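Local atomic coordinates of cell wall surface anchor family protein (Streptococcus pneumoniae, PDB entry 4OQ1), a protein that serves as an ancillary pilin of the pneumococcal pilus and probably attaches that pilus to the bacterial cell wall. Residues W55-D58 / D59-Y63; R66-I69 / V70-L73; S75-E78 / N79-S82. The protein carries 3 engineered substitutions. All coordinates share one frame; numbering follows the deposited sequence.

The three interactions follow one another along the connection between strand 50-56 and strand 85-93, which are antiparallel neighbours in the mixed sheet of the N-terminal part of the chain. Interaction 1 turns the chain off strand 50-56, interaction 2 lies within helix 66-73, and interaction 3 shapes the loop that leads to strand 85-93. Their centres form a compact triangle: interactions 1 and 2 are about 11 Å apart, 2 and 3 about 12 Å, 1 and 3 about 14 Å. I69 meets L57 and Y61, L73 meets K80 and L81, and W55 meets W76 and L81, so this long excursion packs back on itself and on the sheet.

Interaction 1. Residues W55-D58 / D59-Y63; sequences WKLD and DSYSY
L57 and Y61 meet where the chain leaves strand 50-56 and bends toward helix 66-73. Methyl CD1 of L57 lies 3.8 Å from CB of Y61, and the two side chains cross at about a right angle. L57 has CG opposite its carbonyl carbon (chi1 -50°), and the remaining chain runs on extended, which carries CD1 to the root of the tyrosine. A branched apolar residue suits this buried place, since L57 also packs on I69, F84 and L107. Y61 brings one ring edge to D58: OD1 of D58 is 3.3 Å from CD2 of Y61, near the ring plane, while the carboxylate is rotated 49° from that plane. Further out, F84 meets Y61 edge to face.

The backbone here forms a type I beta turn from D58 to Y61, closed by Y61 N donating to D58 O at 3.1 Å. The same carbonyl oxygen lies in the plane of the Y61 ring at its edge, and it accepts a second bond from a water that also donates to Y61 O, so the mouth of the turn is bridged twice.

D58 places CG between its own N and carbonyl carbon (chi1 65°), folding the carboxylate over the turn. There OD1 receives a weak bond of 2.8 Å from S60 N, the pattern of an Asx turn. The S60 hydroxyl also points at OD1, but that approach is too short to be trusted. Aspartate fits because its short side chain offers two acceptors: OD2 is hydrogen-bonded to S83 OG and to a water that also donates to S60 OG. Polar, exposed D59 and S60 occupy the two central positions of the turn, where the surface is open to solvent.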
ATOM      1  N   TRP A  55      -7.162  18.609 -33.999  1.00 16.73           N
ATOM      2  CA  TRP A  55      -6.975  19.671 -34.925  1.00 17.28           C
ATOM      3  C   TRP A  55      -7.005  19.097 -36.281  1.00 20.49           C
ATOM      4  O   TRP A  55      -6.231  18.176 -36.568  1.00 18.98           O
ATOM      5  CB  TRP A  55      -5.614  20.295 -34.709  1.00 18.87           C
ATOM      6  CG  TRP A  55      -5.446  21.074 -33.430  1.00 19.53           C
ATOM      7  CD1 TRP A  55      -5.533  22.448 -33.285  1.00 20.40           C
ATOM      8  CD2 TRP A  55      -5.215  20.564 -32.145  1.00 19.74           C
ATOM      9  NE1 TRP A  55      -5.341  22.815 -32.000  1.00 18.44           N
ATOM     10  CE2 TRP A  55      -5.174  21.699 -31.247  1.00 20.56           C
ATOM     11  CE3 TRP A  55      -5.095  19.293 -31.626  1.00 19.09           C
ATOM     12  CZ2 TRP A  55      -4.921  21.561 -29.914  1.00 19.86           C
ATOM     13  CZ3 TRP A  55      -4.857  19.125 -30.273  1.00 19.88           C
ATOM     14  CH2 TRP A  55      -4.777  20.267 -29.427  1.00 20.14           C
ATOM     15  N   LYS A  56      -7.765  19.692 -37.174  1.00 19.77           N
ATOM     16  CA  LYS A  56      -7.826  19.228 -38.581  1.00 21.88           C
ATOM     17  C   LYS A  56      -6.853  20.050 -39.406  1.00 21.89           C
ATOM     18  O   LYS A  56      -6.906  21.304 -39.402  1.00 22.22           O
ATOM     19  CB  LYS A  56      -9.264  19.400 -39.112  1.00 23.15           C
ATOM     20  CG  LYS A  56      -9.486  18.906 -40.573  1.00 25.65           C
ATOM     21  CD  LYS A  56     -10.928  19.202 -41.108  1.00 27.08           C
ATOM     22  CE  LYS A  56     -11.174  18.510 -42.438  1.00 28.67           C
ATOM     23  NZ  LYS A  56     -10.171  18.800 -43.498  1.00 29.88           N
ATOM     24  N   LEU A  57      -5.891  19.368 -40.007  1.00 19.43           N
ATOM     25  CA  LEU A  57      -4.785  20.029 -40.671  1.00 19.43           C
ATOM     26  C   LEU A  57      -5.206  20.497 -42.075  1.00 22.35           C
ATOM     27  O   LEU A  57      -6.029  19.901 -42.659  1.00 22.22           O
ATOM     28  CB  LEU A  57      -3.515  19.136 -40.764  1.00 18.59           C
ATOM     29  CG  LEU A  57      -2.918  18.398 -39.569  1.00 21.44           C
ATOM     30  CD1 LEU A  57      -1.563  17.669 -39.840  1.00 21.62           C
ATOM     31  CD2 LEU A  57      -2.679  19.335 -38.460  1.00 23.73           C
ATOM     32  N   ASP A  58      -4.645  21.625 -42.534  1.00 27.11           N
ATOM     33  CA  ASP A  58      -4.854  22.154 -43.881  1.00 28.82           C
ATOM     34  C   ASP A  58      -4.092  21.348 -44.903  1.00 29.45           C
ATOM     35  O   ASP A  58      -3.263  20.556 -44.578  1.00 27.54           O
ATOM     36  CB  ASP A  58      -4.417  23.617 -43.954  1.00 32.19           C
ATOM     37  CG  ASP A  58      -2.901  23.832 -43.743  1.00 33.21           C
ATOM     38  OD1 ASP A  58      -2.069  23.200 -44.400  1.00 36.81           O
ATOM     39  OD2 ASP A  58      -2.488  24.678 -42.915  1.00 38.36           O
ATOM     40  N   ASP A  59      -4.314  21.627 -46.165  1.00 34.65           N
ATOM     41  CA  ASP A  59      -3.701  20.854 -47.243  1.00 37.01           C
ATOM     42  C   ASP A  59      -2.218  20.979 -47.411  1.00 31.10           C
ATOM     43  O   ASP A  59      -1.600  20.181 -48.070  1.00 32.80           O
ATOM     44  CB  ASP A  59      -4.356  21.234 -48.538  1.00 48.15           C
ATOM     45  CG  ASP A  59      -5.812  20.950 -48.516  1.00 52.89           C
ATOM     46  OD1 ASP A  59      -6.218  19.958 -47.848  1.00 54.27           O
ATOM     47  OD2 ASP A  59      -6.513  21.751 -49.145  1.00 53.16           O
ATOM     48  N   SER A  60      -1.598  21.970 -46.823  1.00 31.63           N
ATOM     49  CA  SER A  60      -0.123  21.924 -46.845  1.00 35.25           C
ATOM     50  C   SER A  60       0.498  20.729 -46.084  1.00 41.83           C
ATOM     51  O   SER A  60       1.747  20.540 -46.126  1.00 36.37           O
ATOM     52  CB  SER A  60       0.443  23.201 -46.282  1.00 37.05           C
ATOM     53  OG  SER A  60       0.218  23.232 -44.894  1.00 46.92           O
ATOM     54  N   TYR A  61      -0.342  19.905 -45.421  1.00 38.46           N
ATOM     55  CA  TYR A  61       0.175  18.739 -44.687  1.00 31.76           C
ATOM     56  C   TYR A  61      -0.181  17.453 -45.335  1.00 24.20           C
ATOM     57  O   TYR A  61      -1.273  17.261 -45.809  1.00 25.51           O
ATOM     58  CB  TYR A  61      -0.318  18.760 -43.244  1.00 28.23           C
ATOM     59  CG  TYR A  61       0.297  19.925 -42.443  1.00 26.90           C
ATOM     60  CD1 TYR A  61       1.327  19.696 -41.550  1.00 30.16           C
ATOM     61  CD2 TYR A  61      -0.235  21.204 -42.494  1.00 29.89           C
ATOM     62  CE1 TYR A  61       1.881  20.738 -40.776  1.00 31.98           C
ATOM     63  CE2 TYR A  61       0.343  22.265 -41.772  1.00 27.16           C
ATOM     64  CZ  TYR A  61       1.385  22.020 -40.910  1.00 31.81           C
ATOM     65  OH  TYR A  61       1.989  23.007 -40.114  1.00 34.51           O
ATOM     66  N   SER A  62       0.813  16.592 -45.366  1.00 25.27           N
ATOM     67  CA  SER A  62       0.679  15.265 -45.862  1.00 21.53           C
ATOM     68  C   SER A  62       0.868  14.163 -44.764  1.00 19.18           C
ATOM     69  O   SER A  62       1.811  14.181 -44.042  1.00 21.35           O
ATOM     70  CB  SER A  62       1.714  15.063 -46.953  1.00 25.73           C
ATOM     71  OG  SER A  62       1.613  13.708 -47.356  1.00 24.35           O
ATOM     72  N   TYR A  63       0.045  13.123 -44.790  1.00 20.38           N
ATOM     73  CA  TYR A  63       0.151  11.941 -43.921  1.00 21.77           C
ATOM     74  C   TYR A  63       1.464  11.223 -44.198  1.00 23.48           C
ATOM     75  O   TYR A  63       1.984  10.583 -43.312  1.00 21.44           O
ATOM     76  CB  TYR A  63      -1.023  10.961 -44.126  1.00 21.30           C
ATOM     77  CG  TYR A  63      -1.078   9.842 -43.101  1.00 24.87           C
ATOM     78  CD1 TYR A  63      -1.382  10.118 -41.751  1.00 25.98           C
ATOM     79  CD2 TYR A  63      -0.914   8.503 -43.495  1.00 27.28           C
ATOM     80  CE1 TYR A  63      -1.426   9.129 -40.806  1.00 27.79           C
ATOM     81  CE2 TYR A  63      -0.944   7.476 -42.536  1.00 26.83           C
ATOM     82  CZ  TYR A  63      -1.242   7.785 -41.230  1.00 27.34           C
ATOM     83  OH  TYR A  63      -1.270   6.801 -40.271  1.00 25.99           O
TER
HETATM   84  O   HOH W   1      -3.955  17.957 -44.832  1.00 41.49           O
HETATM   85  O   HOH W   2      -0.300  26.023 -43.769  1.00 45.17           O

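Interaction 2. Residues R66-I69 / V70-L73; sequences RVQI and VRDL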
ATOM      1  N   ARG A  66       4.004  12.292 -41.567  1.00 20.61           N
ATOM      2  CA  ARG A  66       3.577  12.160 -40.163  1.00 20.22           C
ATOM      3  C   ARG A  66       4.648  12.106 -39.110  1.00 20.32           C
ATOM      4  O   ARG A  66       4.473  12.714 -38.044  1.00 18.75           O
ATOM      5  CB  ARG A  66       2.620  10.965 -39.985  1.00 20.82           C
ATOM      6  CG  ARG A  66       3.192   9.626 -40.426  1.00 22.02           C
ATOM      7  CD  ARG A  66       2.119   8.589 -40.483  1.00 22.73           C
ATOM      8  NE  ARG A  66       2.692   7.301 -40.864  1.00 28.24           N
ATOM      9  CZ  ARG A  66       3.019   6.941 -42.089  1.00 33.71           C
ATOM     10  NH1 ARG A  66       2.835   7.738 -43.153  1.00 36.43           N
ATOM     11  NH2 ARG A  66       3.554   5.743 -42.272  1.00 39.18           N
ATOM     12  N   VAL A  67       5.817  11.452 -39.386  1.00 17.93           N
ATOM     13  CA  VAL A  67       6.887  11.439 -38.396  1.00 22.42           C
ATOM     14  C   VAL A  67       7.382  12.856 -38.073  1.00 21.41           C
ATOM     15  O   VAL A  67       7.490  13.264 -36.922  1.00 22.60           O
ATOM     16  CB  VAL A  67       8.084  10.486 -38.842  1.00 23.49           C
ATOM     17  CG1 VAL A  67       9.309  10.702 -38.031  1.00 29.55           C
ATOM     18  CG2 VAL A  67       7.621   9.039 -38.773  1.00 27.58           C
ATOM     19  N   GLN A  68       7.633  13.637 -39.103  1.00 22.50           N
ATOM     20  CA  GLN A  68       8.174  14.966 -38.935  1.00 23.94           C
ATOM     21  C   GLN A  68       7.106  15.931 -38.369  1.00 18.98           C
ATOM     22  O   GLN A  68       7.423  16.766 -37.493  1.00 23.30           O
ATOM     23  CB  GLN A  68       8.660  15.457 -40.284  1.00 27.95           C
ATOM     24  CG  GLN A  68       9.791  14.566 -40.909  1.00 35.62           C
ATOM     25  CD  GLN A  68       9.469  13.067 -41.272  1.00 41.22           C
ATOM     26  OE1 GLN A  68       8.339  12.719 -41.607  1.00 30.71           O
ATOM     27  NE2 GLN A  68      10.537  12.174 -41.238  1.00 43.19           N
ATOM     28  N   ILE A  69       5.878  15.793 -38.824  1.00 19.88           N
ATOM     29  CA  ILE A  69       4.759  16.653 -38.362  1.00 20.19           C
ATOM     30  C   ILE A  69       4.572  16.523 -36.846  1.00 19.23           C
ATOM     31  O   ILE A  69       4.607  17.527 -36.066  1.00 23.71           O
ATOM     32  CB  ILE A  69       3.462  16.363 -39.126  1.00 18.41           C
ATOM     33  CG1 ILE A  69       3.519  16.817 -40.588  1.00 20.83           C
ATOM     34  CG2 ILE A  69       2.222  17.084 -38.463  1.00 17.34           C
ATOM     35  CD1 ILE A  69       2.365  16.203 -41.361  1.00 23.72           C
ATOM     36  N   VAL A  70       4.461  15.278 -36.403  1.00 19.04           N
ATOM     37  CA  VAL A  70       4.280  14.983 -35.031  1.00 19.72           C
ATOM     38  C   VAL A  70       5.441  15.507 -34.210  1.00 20.06           C
ATOM     39  O   VAL A  70       5.217  16.120 -33.201  1.00 19.79           O
ATOM     40  CB  VAL A  70       4.054  13.486 -34.782  1.00 17.94           C
ATOM     41  CG1 VAL A  70       4.199  13.091 -33.295  1.00 18.42           C
ATOM     42  CG2 VAL A  70       2.714  13.056 -35.414  1.00 18.92           C
ATOM     43  N   ARG A  71       6.689  15.253 -34.667  1.00 19.81           N
ATOM     44  CA  ARG A  71       7.814  15.978 -34.059  1.00 24.67           C
ATOM     45  C   ARG A  71       7.738  17.488 -34.073  1.00 21.05           C
ATOM     46  O   ARG A  71       8.167  18.161 -33.112  1.00 21.44           O
ATOM     47  CB  ARG A  71       9.118  15.552 -34.784  1.00 28.10           C
ATOM     48  CG  ARG A  71      10.375  16.196 -34.196  1.00 38.50           C
ATOM     49  CD  ARG A  71      11.527  16.131 -35.169  1.00 42.81           C
ATOM     50  NE  ARG A  71      11.608  14.799 -35.745  1.00 50.80           N
ATOM     51  CZ  ARG A  71      12.336  14.501 -36.811  1.00 64.53           C
ATOM     52  NH1 ARG A  71      13.060  15.453 -37.414  1.00 64.02           N
ATOM     53  NH2 ARG A  71      12.343  13.242 -37.266  1.00 68.32           N
ATOM     54  N   ASP A  72       7.275  18.072 -35.142  1.00 20.84           N
ATOM     55  CA  ASP A  72       7.298  19.522 -35.227  1.00 23.41           C
ATOM     56  C   ASP A  72       6.180  20.166 -34.402  1.00 24.66           C
ATOM     57  O   ASP A  72       6.298  21.306 -33.957  1.00 24.61           O
ATOM     58  CB  ASP A  72       7.250  20.061 -36.653  1.00 26.64           C
ATOM     59  CG  ASP A  72       8.541  19.698 -37.472  1.00 36.15           C
ATOM     60  OD1 ASP A  72       9.603  19.393 -36.876  1.00 36.66           O
ATOM     61  OD2 ASP A  72       8.447  19.706 -38.692  1.00 36.30           O
ATOM     62  N   LEU A  73       5.115  19.428 -34.152  1.00 21.04           N
ATOM     63  CA  LEU A  73       4.136  19.946 -33.222  1.00 19.69           C
ATOM     64  C   LEU A  73       4.285  19.591 -31.723  1.00 19.64           C
ATOM     65  O   LEU A  73       3.526  20.092 -30.911  1.00 20.53           O
ATOM     66  CB  LEU A  73       2.785  19.482 -33.706  1.00 21.04           C
ATOM     67  CG  LEU A  73       2.434  19.964 -35.088  1.00 21.22           C
ATOM     68  CD1 LEU A  73       1.180  19.222 -35.481  1.00 21.31           C
ATOM     69  CD2 LEU A  73       2.292  21.443 -35.152  1.00 26.74           C
TER
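I69 and L73, one turn apart, lie side by side on the inner face of helix 66-73, a short amphipathic alpha helix laid against the sheet of the N-terminal domain.

The apolar contacts depend on branched side chains. CG2 of I69 approaches CD1 of L73 to 3.8 Å, the two side chains pointing the same way. I69 holds CG2 opposite its own nitrogen and thus beside its carbonyl, the direction in which the helix advances to L73. L73 in turn sets CG 3.4 Å from I69 O, so aliphatic carbon lies close to the carbonyl that the backbone uses. These residues are buried: I69 packs on L57, Y61 and L126, and L73 on K80 and L81. V70, at the border of this face, puts CG2 3.2 Å from R66 O while also touching L126. Isoleucine, valine and leucine are well suited to fill such a face because they bury carbon with no polar group left to satisfy.

The backbone supplies the regular ladder of i to i+4 hydrogen bonds. V70 N reaches R66 O at 3.0 Å and R71 N reaches V67 O at 3.1 Å; D72 N to Q68 O and L73 N to I69 O are shorter, 2.7 Å each.

Charged and polar side chains take the exposed face. R66 leans away from the helix, its NH1 bonded to Y63 O and its guanidinium in a cation-pi contact with the Y63 ring. R71 starts out extended but bends at chi3 (-46°), which swings its guanidinium back toward V67, with R71 NH2 4.0 Å from V67 CG1.

Interaction 3. Residues S75-E78 / N79-S82; sequences SWDE and NKLS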
ATOM      1  N   SER A  75       6.345  20.238 -29.115  1.00 20.84           N
ATOM      2  CA  SER A  75       6.599  21.304 -28.098  1.00 21.98           C
ATOM      3  C   SER A  75       5.434  22.289 -28.255  1.00 22.80           C
ATOM      4  O   SER A  75       5.300  22.971 -29.263  1.00 24.60           O
ATOM      5  CB  SER A  75       7.898  22.015 -28.394  1.00 25.80           C
ATOM      6  OG  SER A  75       8.286  22.826 -27.249  1.00 27.43           O
ATOM      7  N   TRP A  76       4.534  22.257 -27.294  1.00 23.26           N
ATOM      8  CA  TRP A  76       3.340  23.047 -27.412  1.00 22.26           C
ATOM      9  C   TRP A  76       3.621  24.518 -27.820  1.00 23.49           C
ATOM     10  O   TRP A  76       4.445  25.184 -27.219  1.00 25.80           O
ATOM     11  CB  TRP A  76       2.667  23.079 -26.054  1.00 24.47           C
ATOM     12  CG  TRP A  76       1.481  23.926 -26.027  1.00 21.82           C
ATOM     13  CD1 TRP A  76       1.335  25.166 -25.384  1.00 23.88           C
ATOM     14  CD2 TRP A  76       0.214  23.607 -26.576  1.00 26.30           C
ATOM     15  NE1 TRP A  76       0.049  25.641 -25.595  1.00 24.24           N
ATOM     16  CE2 TRP A  76      -0.655  24.708 -26.320  1.00 24.90           C
ATOM     17  CE3 TRP A  76      -0.269  22.524 -27.361  1.00 29.10           C
ATOM     18  CZ2 TRP A  76      -2.000  24.721 -26.754  1.00 27.90           C
ATOM     19  CZ3 TRP A  76      -1.588  22.536 -27.774  1.00 26.17           C
ATOM     20  CH2 TRP A  76      -2.454  23.624 -27.437  1.00 27.22           C
ATOM     21  N   ASP A  77       2.897  25.021 -28.787  1.00 22.46           N
ATOM     22  CA  ASP A  77       2.910  26.442 -29.207  1.00 23.93           C
ATOM     23  C   ASP A  77       1.633  26.703 -30.026  1.00 23.87           C
ATOM     24  O   ASP A  77       1.408  26.049 -31.026  1.00 21.63           O
ATOM     25  CB  ASP A  77       4.116  26.639 -30.108  1.00 24.75           C
ATOM     26  CG  ASP A  77       4.389  28.083 -30.428  1.00 26.16           C
ATOM     27  OD1 ASP A  77       3.577  28.982 -30.097  1.00 22.99           O
ATOM     28  OD2 ASP A  77       5.467  28.284 -30.993  1.00 27.45           O
ATOM     29  N   GLU A  78       0.749  27.595 -29.586  1.00 21.64           N
ATOM     30  CA  GLU A  78      -0.474  27.886 -30.289  1.00 21.23           C
ATOM     31  C   GLU A  78      -0.205  28.486 -31.611  1.00 21.52           C
ATOM     32  O   GLU A  78      -1.009  28.402 -32.461  1.00 21.33           O
ATOM     33  CB  GLU A  78      -1.332  28.863 -29.487  1.00 26.26           C
ATOM     34  CG  GLU A  78      -1.972  28.121 -28.334  1.00 30.66           C
ATOM     35  CD  GLU A  78      -3.330  27.499 -28.695  1.00 36.34           C
ATOM     36  OE1 GLU A  78      -3.609  27.171 -29.879  1.00 38.40           O
ATOM     37  OE2 GLU A  78      -4.109  27.301 -27.741  1.00 37.29           O
ATOM     38  N   ASN A  79       0.956  29.120 -31.751  1.00 21.32           N
ATOM     39  CA  ASN A  79       1.362  29.606 -33.033  1.00 21.88           C
ATOM     40  C   ASN A  79       1.617  28.457 -34.055  1.00 24.82           C
ATOM     41  O   ASN A  79       1.578  28.667 -35.254  1.00 28.10           O
ATOM     42  CB  ASN A  79       2.600  30.511 -32.912  1.00 24.44           C
ATOM     43  CG  ASN A  79       2.873  31.258 -34.186  1.00 24.23           C
ATOM     44  OD1 ASN A  79       1.934  31.724 -34.805  1.00 26.04           O
ATOM     45  ND2 ASN A  79       4.126  31.363 -34.587  1.00 24.78           N
ATOM     46  N   LYS A  80       1.869  27.256 -33.601  1.00 24.98           N
ATOM     47  CA  LYS A  80       1.979  26.104 -34.571  1.00 21.93           C
ATOM     48  C   LYS A  80       0.646  25.569 -35.037  1.00 23.67           C
ATOM     49  O   LYS A  80       0.592  24.808 -36.016  1.00 22.03           O
ATOM     50  CB  LYS A  80       2.711  24.952 -33.945  1.00 26.13           C
ATOM     51  CG  LYS A  80       4.105  25.261 -33.584  1.00 26.79           C
ATOM     52  CD  LYS A  80       4.715  24.078 -32.941  1.00 28.93           C
ATOM     53  CE  LYS A  80       6.236  24.274 -32.842  1.00 27.06           C
ATOM     54  NZ  LYS A  80       6.784  23.403 -31.778  1.00 25.40           N
ATOM     55  N   LEU A  81      -0.455  25.946 -34.375  1.00 21.43           N
ATOM     56  CA  LEU A  81      -1.719  25.290 -34.559  1.00 23.38           C
ATOM     57  C   LEU A  81      -2.731  26.233 -35.123  1.00 25.91           C
ATOM     58  O   LEU A  81      -3.852  25.797 -35.398  1.00 25.65           O
ATOM     59  CB  LEU A  81      -2.263  24.794 -33.204  1.00 22.30           C
ATOM     60  CG  LEU A  81      -1.249  23.953 -32.467  1.00 26.40           C
ATOM     61  CD1 LEU A  81      -1.789  23.669 -31.080  1.00 28.63           C
ATOM     62  CD2 LEU A  81      -0.934  22.657 -33.234  1.00 31.28           C
ATOM     63  N   SER A  82      -2.357  27.529 -35.228  1.00 26.45           N
ATOM     64  CA  SER A  82      -3.351  28.586 -35.427  1.00 27.13           C
ATOM     65  C   SER A  82      -4.006  28.484 -36.792  1.00 30.88           C
ATOM     66  O   SER A  82      -5.121  28.944 -36.982  1.00 33.16           O
ATOM     67  CB  SER A  82      -2.754  29.981 -35.126  1.00 27.85           C
ATOM     68  OG  SER A  82      -1.521  30.155 -35.819  1.00 34.21           O
TER
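W76 and L81 make the apolar contact of this loop, their side chains crossing at about a right angle. Methyl CD1 of L81 lies 3.5 Å from CZ3 and 3.7 Å from CH2 of the W76 indole, approaching its six-membered ring obliquely. Both residues also touch W55 on strand 50-56, and buried L81 reaches L73 of helix 66-73. An indole on the surface and a leucine beneath it suit this place, for together they cover carbon with carbon.

The long polar contact belongs to K80. Extended beyond CG, its chain runs along D77, with CG of K80 3.7 Å from CB of D77, and delivers NZ to S75 O at 3.0 Å. The ammonium lies in the carbonyl plane, on a lone pair, and has a second, weak bond to D72 O of helix 66-73. Lysine thus combines apolar length with a donor tip.

Bonds between residues two and three apart bend the backbone. D77 turns CG opposite its nitrogen (chi1 -170°), so that OD1 takes N79 N at 3.1 Å from above the carboxylate plane. D77 O accepts K80 N at 2.9 Å, and E78 O accepts L81 N one residue on. An aspartate whose side chain accepts the NH two residues on while its carbonyl closes a four-residue turn is characteristic of an Asx turn overlapping a type I beta turn.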